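Local coordinates for protein oxidoreductase (Ralstonia eutropha, PDB 3HJ9) that binds flavin mononucleotide as a two-chain nitroreductase-family flavoprotein and is probably an FMN-dependent oxidoreductase whose substrate is not established, at residues L17-V22 with A119-S124; I29-P34 with V110-E115; S66-A71 with E169-Y174. All blocks are in the same frame, centred on the assembly; numbering follows the deposited sequence. Where two conformers were deposited one is given.

Contact 1 (L17-V22 with A119-S124); sequences LPRPAV and AADLRS
R19 reaches across D121 and sets its guanidinium above the plane of the carboxylate. The two flat groups stand nearly perpendicular, 87° apart, and R19 NE meets OD2 of D121 at 3.2 Å, well out of the carboxylate plane though close to the plane of the guanidinium. The bend at chi3 (-65°) turns NE of R19 out of the line of its chain. Beyond it, NH2 of R19 gives a firmer bond to the backbone O of R123 at 3.0 Å and a weak one to D121 OD2. R123 takes the same carboxylate side-on: its NE goes to D121 OD1 at 2.8 Å and its NH2 to D121 OD2 at 2.9 Å, both on the syn side but tilted out of the carboxylate plane. The two arginines come to OD2 from opposite faces, and the backbone N of R123 adds a second bond to OD1, closing an Asx turn. R19 and D121 send their side chains to the same face of the strand pair, and chi1 of 176° sets D121 CG anti to its backbone N. The buried carboxylate probably tempers the repulsion between the arginines, whose nearest charged nitrogens, R19 NH2 and R123 NE, are 4.4 Å apart.

Strands 19-20 and 120-121 form a short, weakly bonded antiparallel pair, separate from the large sheet, with R19 and D121 as its hydrogen-bonded pair. D121 N to R19 O is the shorter of the two backbone bonds, and R19 N to D121 O the longer. P18 CB packs on A120 CB at 4.0 Å, with H196 of helix 190-196 also touching P18. Farther along, a water accepts from A21 N and donates to A119 O. NH1 of R123 is bonded to A135 O, while M134 touches both arginine side chains.

Contact 2 (I29-P34 with V110-E115); sequences ITLPEP and VHHCLE
L31 lies across the imidazole of H112 at about a right angle, and the main apolar contact is there. CD1 of L31 sits over one ring face, 3.9 Å from the H112 centroid and 15° off the normal, a CH-pi contact; CB of L31 approaches the same ring, 3.6 Å from NE2 of H112. The chi1 of H112 (-170°) sets CG anti to the backbone N, and the ring ends against L31. P34 meets the ring tip to tip through CD. Farther along, CD2 of L31 reaches CD1 of L114 at 4.3 Å, and CB of I29 packs on CB of L114 at 4.1 Å.

Polar contacts at the H112 ring come mainly from outside the two segments. ND1 is bonded to Y107 OH and NE2 to S66 OG, whereas P32 O, near the ring plane at the edge, receives only a weak, bent bond from H112 NE2 at 3.1 Å (124° at the hydrogen). A water sits between L31 O and H112 O, within hydrogen-bonding distance of both, where the backbones part.

The backbone bonds are those of antiparallel strands. I29 and L114 make the hydrogen-bonded pair with two 2.9 Å bonds, I29 N to L114 O and L114 N to I29 O; T30 and C113 follow as a non-hydrogen-bonded pair. H112 and C113 both face D108, forming a G1 bulge.

Within this chain strand 28-30 is an outermost strand of the seven-stranded antiparallel sheet, beside strand 113-116 and then 103-108, whose Y105 touches both I29 and L114. Helix 62-73 packs against this end of the sheet, W70 on P34 and H112, and W47 of the second subunit also reaches P34.

Contact 3 (S66-A71 with E169-Y174); sequences SELLWA and ENAYLY
L68 CD1 rests on the methyl of A171, the two carbons 3.8 Å apart, in the apolar centre between helices 62-73 and 156-177. Beside it A71 CB meets Y174 CB, also at 3.8 Å. Small alanine side chains on both helices suit the close approach, 8.6 Å between the axes of the two short segments, which run at 145° to each other and so are roughly antiparallel.

The Y174 ring carries the contact outward. Its CG is anti to the backbone N (chi1 177°), and one face of the ring lies against the backbone of helix 62-73, with E67 C over its centre and L68 N and CA farther out; CD2 of Y174 is 3.9 Å from L68 CA. CB of E67 comes within 3.5 Å of CE1 on this ring, and the carboxylate stands nearly perpendicular to the ring plane.

At one polar edge the phenol OH of Y174 donates to the anti lone pair of E67 OE1, at 2.9 Å; OE2 of E67 is in a salt bridge with K63. At the other, N170 ND2 donates to the backbone O of A71 at 3.0 Å, bent to 140° and tilted from both the carbonyl and amide planes. ND2 also has a weak bond to E169 of the second subunit, and L173 packs on L173 of that subunit, which puts helix 156-177 at the dimer interface.

The helix pair therefore meets through buried polar groups as well as carbon. K63 would be expected to favour an ionised E67, and the tyrosine hydrogen bond would probably stabilise it further.

Contacts 2 and 3 meet directly: S66 OG is 2.6 Å from P32 O, a probable hydrogen bond, and L114 CD2 packs 3.6 Å from L69 CD1. Helix 62-73 therefore joins the edge of the large sheet to helix 156-177. Contact 1 stands apart, its centre 22 Å from that of contact 2 and 23 Å from that of contact 3, though its segments adjoin those of contact 2 in sequence. Contacts 1 and 3 lie within about 11 and 10 Å of a bound FMN, measured from the side chains of S124 and N170, and S124 is about 7 Å from the side chain of the FMN-binding D130; contact 2 keeps away from the annotated sites.

Contact 1 (L17-V22 with A119-S124)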
# COMPACT_ATOMS: atom_id res chain seq x y z
N LEU A 17 6.45 14.26 -26.07
CA LEU A 17 5.03 14.48 -26.27
C LEU A 17 4.35 13.13 -26.24
O LEU A 17 5.01 12.09 -26.30
CB LEU A 17 4.76 15.20 -27.58
CG LEU A 17 5.22 16.66 -27.59
CD1 LEU A 17 5.05 17.26 -28.98
CD2 LEU A 17 4.49 17.50 -26.50
N PRO A 18 3.01 13.12 -26.09
CA PRO A 18 2.34 11.84 -26.17
C PRO A 18 2.47 11.27 -27.59
O PRO A 18 2.39 12.02 -28.56
CB PRO A 18 0.88 12.21 -25.88
CG PRO A 18 1.01 13.43 -25.00
CD PRO A 18 2.07 14.19 -25.71
N ARG A 19 2.71 9.96 -27.68
CA ARG A 19 2.80 9.29 -28.96
C ARG A 19 1.37 9.05 -29.49
O ARG A 19 0.39 9.00 -28.68
CB ARG A 19 3.54 7.97 -28.86
CG ARG A 19 5.03 8.12 -28.58
CD ARG A 19 5.69 6.76 -28.50
NE ARG A 19 5.18 6.03 -27.34
CZ ARG A 19 5.51 6.26 -26.08
NH1 ARG A 19 6.41 7.20 -25.75
NH2 ARG A 19 4.95 5.53 -25.11
N PRO A 20 1.23 8.91 -30.82
CA PRO A 20 -0.07 8.61 -31.39
C PRO A 20 -0.59 7.24 -30.92
O PRO A 20 0.21 6.31 -30.71
CB PRO A 20 0.19 8.60 -32.90
CG PRO A 20 1.57 9.00 -33.11
CD PRO A 20 2.28 9.04 -31.85
N ALA A 21 -1.91 7.15 -30.72
CA ALA A 21 -2.51 5.89 -30.32
C ALA A 21 -2.29 4.83 -31.44
O ALA A 21 -2.27 5.16 -32.63
CB ALA A 21 -4.01 6.07 -30.00
N VAL A 22 -2.01 3.61 -31.01
CA VAL A 22 -1.80 2.46 -31.89
C VAL A 22 -2.99 1.56 -31.63
O VAL A 22 -3.18 1.06 -30.53
CB VAL A 22 -0.52 1.67 -31.51
CG1 VAL A 22 -0.32 0.50 -32.48
CG2 VAL A 22 0.68 2.58 -31.48
N ALA A 119 -7.06 9.77 -26.49
CA ALA A 119 -6.69 8.91 -27.63
C ALA A 119 -5.23 9.17 -28.00
O ALA A 119 -4.94 9.78 -29.00
CB ALA A 119 -7.65 9.13 -28.84
N ALA A 120 -4.34 8.73 -27.13
CA ALA A 120 -2.89 8.88 -27.28
C ALA A 120 -2.20 7.85 -26.38
O ALA A 120 -2.78 7.39 -25.35
CB ALA A 120 -2.45 10.28 -26.90
N ASP A 121 -0.96 7.50 -26.74
CA ASP A 121 -0.11 6.56 -25.98
C ASP A 121 0.73 7.35 -24.99
O ASP A 121 1.73 7.97 -25.38
CB ASP A 121 0.74 5.71 -26.96
CG ASP A 121 1.72 4.77 -26.27
OD1 ASP A 121 1.72 4.58 -25.02
OD2 ASP A 121 2.55 4.22 -27.00
N LEU A 122 0.32 7.31 -23.71
CA LEU A 122 1.00 8.04 -22.62
C LEU A 122 1.86 7.12 -21.74
O LEU A 122 2.14 7.42 -20.58
CB LEU A 122 -0.01 8.82 -21.76
CG LEU A 122 -0.61 10.06 -22.41
CD1 LEU A 122 -1.63 9.70 -23.46
CD2 LEU A 122 -1.25 10.92 -21.35
N ARG A 123 2.29 5.99 -22.28
CA ARG A 123 3.15 5.10 -21.51
C ARG A 123 4.52 5.76 -21.33
O ARG A 123 5.03 6.42 -22.25
CB ARG A 123 3.29 3.76 -22.17
CG ARG A 123 1.99 2.97 -22.15
CD ARG A 123 2.19 1.67 -22.90
NE ARG A 123 2.46 1.94 -24.31
CZ ARG A 123 3.05 1.11 -25.17
NH1 ARG A 123 3.44 -0.11 -24.81
NH2 ARG A 123 3.22 1.49 -26.42
N SER A 124 5.11 5.52 -20.16
CA SER A 124 6.38 6.09 -19.71
C SER A 124 6.52 7.61 -19.97
O SER A 124 7.41 8.07 -20.68
CB SER A 124 7.59 5.28 -20.17
OG SER A 124 7.64 5.22 -21.57
O HOH W 1 -3.38 9.54 -31.01

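Contact 2 (I29-P34 with V110-E115)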
# COMPACT_ATOMS: atom_id res chain seq x y z
N ILE A 29 -14.04 0.18 -23.02
CA ILE A 29 -13.60 -1.21 -23.10
C ILE A 29 -14.29 -1.94 -21.93
O ILE A 29 -14.07 -1.57 -20.78
CB ILE A 29 -12.08 -1.39 -23.03
CG1 ILE A 29 -11.38 -0.65 -24.17
CG2 ILE A 29 -11.72 -2.89 -23.11
CD1 ILE A 29 -9.86 -0.65 -24.07
N THR A 30 -15.18 -2.89 -22.25
CA THR A 30 -15.86 -3.69 -21.22
C THR A 30 -14.90 -4.81 -20.82
O THR A 30 -14.20 -5.37 -21.67
CB THR A 30 -17.20 -4.26 -21.71
OG1 THR A 30 -16.99 -4.93 -22.95
CG2 THR A 30 -18.21 -3.13 -21.91
N LEU A 31 -14.84 -5.10 -19.54
CA LEU A 31 -13.94 -6.10 -19.00
C LEU A 31 -14.75 -7.30 -18.51
O LEU A 31 -15.86 -7.12 -17.97
CB LEU A 31 -13.18 -5.50 -17.83
CG LEU A 31 -12.31 -4.27 -18.12
CD1 LEU A 31 -11.92 -3.61 -16.83
CD2 LEU A 31 -11.06 -4.66 -18.95
N PRO A 32 -14.21 -8.53 -18.65
CA PRO A 32 -14.95 -9.70 -18.15
C PRO A 32 -14.96 -9.76 -16.63
O PRO A 32 -14.10 -9.12 -15.98
CB PRO A 32 -14.18 -10.88 -18.77
CG PRO A 32 -12.80 -10.37 -18.91
CD PRO A 32 -12.96 -8.94 -19.32
N GLU A 33 -15.92 -10.48 -16.08
CA GLU A 33 -16.04 -10.60 -14.62
C GLU A 33 -14.79 -11.23 -14.03
O GLU A 33 -14.33 -12.22 -14.56
CB GLU A 33 -17.24 -11.46 -14.17
CG GLU A 33 -18.54 -10.72 -14.21
CD GLU A 33 -19.65 -11.43 -13.43
OE1 GLU A 33 -19.97 -12.60 -13.78
OE2 GLU A 33 -20.19 -10.78 -12.48
N PRO A 34 -14.25 -10.66 -12.94
CA PRO A 34 -13.06 -11.26 -12.33
C PRO A 34 -13.35 -12.59 -11.57
O PRO A 34 -14.47 -12.76 -11.08
CB PRO A 34 -12.58 -10.15 -11.39
CG PRO A 34 -13.82 -9.46 -10.98
CD PRO A 34 -14.75 -9.51 -12.17
N VAL A 110 -17.34 0.59 -10.34
CA VAL A 110 -18.74 0.22 -10.19
C VAL A 110 -19.26 -0.57 -11.41
O VAL A 110 -20.05 -1.49 -11.23
CB VAL A 110 -19.63 1.47 -9.86
CG1 VAL A 110 -21.13 1.13 -9.91
CG2 VAL A 110 -19.20 2.07 -8.50
N HIS A 111 -18.79 -0.21 -12.62
CA HIS A 111 -19.18 -0.87 -13.87
C HIS A 111 -18.11 -1.76 -14.47
O HIS A 111 -18.35 -2.37 -15.51
CB HIS A 111 -19.64 0.18 -14.89
CG HIS A 111 -20.80 1.00 -14.42
ND1 HIS A 111 -22.09 0.54 -14.46
CD2 HIS A 111 -20.85 2.23 -13.86
CE1 HIS A 111 -22.90 1.46 -13.96
NE2 HIS A 111 -22.17 2.50 -13.60
N HIS A 112 -16.95 -1.84 -13.82
CA HIS A 112 -15.82 -2.66 -14.21
C HIS A 112 -15.53 -2.52 -15.71
O HIS A 112 -15.64 -3.46 -16.46
CB HIS A 112 -16.02 -4.11 -13.77
CG HIS A 112 -14.81 -4.98 -13.94
ND1 HIS A 112 -13.60 -4.67 -13.36
CD2 HIS A 112 -14.63 -6.15 -14.58
CE1 HIS A 112 -12.71 -5.60 -13.67
NE2 HIS A 112 -13.31 -6.51 -14.42
N CYS A 113 -15.26 -1.29 -16.11
CA CYS A 113 -14.90 -1.00 -17.48
C CYS A 113 -13.92 0.16 -17.52
O CYS A 113 -13.74 0.85 -16.51
CB CYS A 113 -16.16 -0.68 -18.28
SG CYS A 113 -16.93 0.79 -17.72
N LEU A 114 -13.36 0.36 -18.70
CA LEU A 114 -12.41 1.44 -19.02
C LEU A 114 -13.09 2.49 -19.93
O LEU A 114 -13.72 2.14 -20.91
CB LEU A 114 -11.19 0.83 -19.73
CG LEU A 114 -10.28 -0.13 -18.93
CD1 LEU A 114 -9.25 -0.82 -19.86
CD2 LEU A 114 -9.62 0.66 -17.86
N GLU A 115 -12.99 3.76 -19.56
CA GLU A 115 -13.57 4.90 -20.28
C GLU A 115 -12.40 5.72 -20.82
O GLU A 115 -11.47 6.03 -20.07
CB GLU A 115 -14.38 5.76 -19.32
CG GLU A 115 -15.60 5.07 -18.74
CD GLU A 115 -16.46 5.97 -17.79
OE1 GLU A 115 -17.68 6.07 -18.05
OE2 GLU A 115 -15.92 6.59 -16.83
O HOH W 2 -17.65 -5.00 -17.22

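Contact 3 (S66-A71 with E169-Y174)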
# COMPACT_ATOMS: atom_id res chain seq x y z
N SER A 66 -8.33 -7.25 -16.74
CA SER A 66 -9.51 -7.19 -15.88
C SER A 66 -9.21 -7.48 -14.43
O SER A 66 -9.56 -6.69 -13.55
CB SER A 66 -10.57 -8.18 -16.38
OG SER A 66 -11.64 -8.32 -15.46
N GLU A 67 -8.55 -8.61 -14.18
CA GLU A 67 -8.21 -9.02 -12.82
C GLU A 67 -7.23 -8.05 -12.11
O GLU A 67 -7.40 -7.77 -10.94
CB GLU A 67 -7.72 -10.47 -12.79
CG GLU A 67 -8.82 -11.46 -13.15
CD GLU A 67 -8.37 -12.90 -13.16
OE1 GLU A 67 -7.15 -13.16 -13.23
OE2 GLU A 67 -9.26 -13.78 -13.08
N LEU A 68 -6.28 -7.51 -12.85
CA LEU A 68 -5.30 -6.51 -12.36
C LEU A 68 -6.01 -5.25 -11.89
O LEU A 68 -5.77 -4.76 -10.75
CB LEU A 68 -4.33 -6.12 -13.50
CG LEU A 68 -3.36 -4.95 -13.29
CD1 LEU A 68 -2.37 -5.27 -12.14
CD2 LEU A 68 -2.65 -4.58 -14.62
N LEU A 69 -6.87 -4.73 -12.77
CA LEU A 69 -7.65 -3.53 -12.45
C LEU A 69 -8.56 -3.79 -11.25
O LEU A 69 -8.61 -2.96 -10.39
CB LEU A 69 -8.42 -3.00 -13.67
CG LEU A 69 -7.51 -2.36 -14.74
CD1 LEU A 69 -8.30 -2.13 -16.00
CD2 LEU A 69 -6.89 -1.05 -14.27
N TRP A 70 -9.25 -4.93 -11.22
CA TRP A 70 -10.10 -5.29 -10.08
C TRP A 70 -9.28 -5.43 -8.77
O TRP A 70 -9.72 -4.96 -7.70
CB TRP A 70 -10.89 -6.56 -10.37
CG TRP A 70 -11.78 -6.91 -9.25
CD1 TRP A 70 -13.02 -6.42 -9.00
CD2 TRP A 70 -11.48 -7.81 -8.20
NE1 TRP A 70 -13.52 -6.95 -7.83
CE2 TRP A 70 -12.58 -7.82 -7.32
CE3 TRP A 70 -10.37 -8.62 -7.92
CZ2 TRP A 70 -12.63 -8.61 -6.18
CZ3 TRP A 70 -10.41 -9.43 -6.78
CH2 TRP A 70 -11.54 -9.43 -5.93
N ALA A 71 -8.12 -6.11 -8.85
CA ALA A 71 -7.21 -6.26 -7.72
C ALA A 71 -6.87 -4.87 -7.19
O ALA A 71 -7.12 -4.59 -6.00
CB ALA A 71 -5.93 -7.06 -8.11
N GLU A 169 -0.07 -2.08 -4.13
CA GLU A 169 0.37 -3.35 -3.51
C GLU A 169 -0.52 -4.52 -3.95
O GLU A 169 -0.01 -5.61 -4.22
CB GLU A 169 0.46 -3.25 -1.99
CG GLU A 169 1.07 -4.46 -1.31
CD GLU A 169 2.52 -4.74 -1.70
OE1 GLU A 169 3.13 -3.97 -2.48
OE2 GLU A 169 3.07 -5.77 -1.20
N ASN A 170 -1.83 -4.30 -4.01
CA ASN A 170 -2.74 -5.30 -4.56
C ASN A 170 -2.29 -5.69 -5.97
O ASN A 170 -2.31 -6.87 -6.32
CB ASN A 170 -4.19 -4.80 -4.63
CG ASN A 170 -4.86 -4.71 -3.28
OD1 ASN A 170 -4.30 -5.11 -2.26
ND2 ASN A 170 -6.08 -4.14 -3.26
N ALA A 171 -1.90 -4.70 -6.78
CA ALA A 171 -1.44 -4.93 -8.18
C ALA A 171 -0.15 -5.75 -8.23
O ALA A 171 -0.00 -6.65 -9.09
CB ALA A 171 -1.28 -3.58 -8.96
N TYR A 172 0.81 -5.39 -7.37
CA TYR A 172 2.06 -6.18 -7.22
C TYR A 172 1.82 -7.65 -6.93
O TYR A 172 2.41 -8.52 -7.58
CB TYR A 172 2.92 -5.64 -6.08
CG TYR A 172 4.02 -4.68 -6.42
CD1 TYR A 172 5.14 -5.10 -7.14
CD2 TYR A 172 4.02 -3.37 -5.91
CE1 TYR A 172 6.23 -4.19 -7.39
CE2 TYR A 172 5.09 -2.49 -6.15
CZ TYR A 172 6.18 -2.89 -6.87
OH TYR A 172 7.20 -1.99 -7.06
N LEU A 173 0.97 -7.90 -5.94
CA LEU A 173 0.60 -9.24 -5.50
C LEU A 173 -0.13 -10.00 -6.62
O LEU A 173 0.18 -11.18 -6.88
CB LEU A 173 -0.21 -9.22 -4.18
CG LEU A 173 0.58 -8.74 -2.94
CD1 LEU A 173 -0.32 -8.49 -1.73
CD2 LEU A 173 1.76 -9.68 -2.58
N TYR A 174 -1.05 -9.32 -7.32
CA TYR A 174 -1.70 -9.92 -8.49
C TYR A 174 -0.64 -10.31 -9.55
O TYR A 174 -0.64 -11.44 -10.04
CB TYR A 174 -2.83 -9.05 -9.09
CG TYR A 174 -3.37 -9.72 -10.29
CD1 TYR A 174 -4.29 -10.77 -10.18
CD2 TYR A 174 -2.87 -9.41 -11.56
CE1 TYR A 174 -4.72 -11.46 -11.33
CE2 TYR A 174 -3.29 -10.10 -12.70
CZ TYR A 174 -4.22 -11.10 -12.58
OH TYR A 174 -4.60 -11.77 -13.72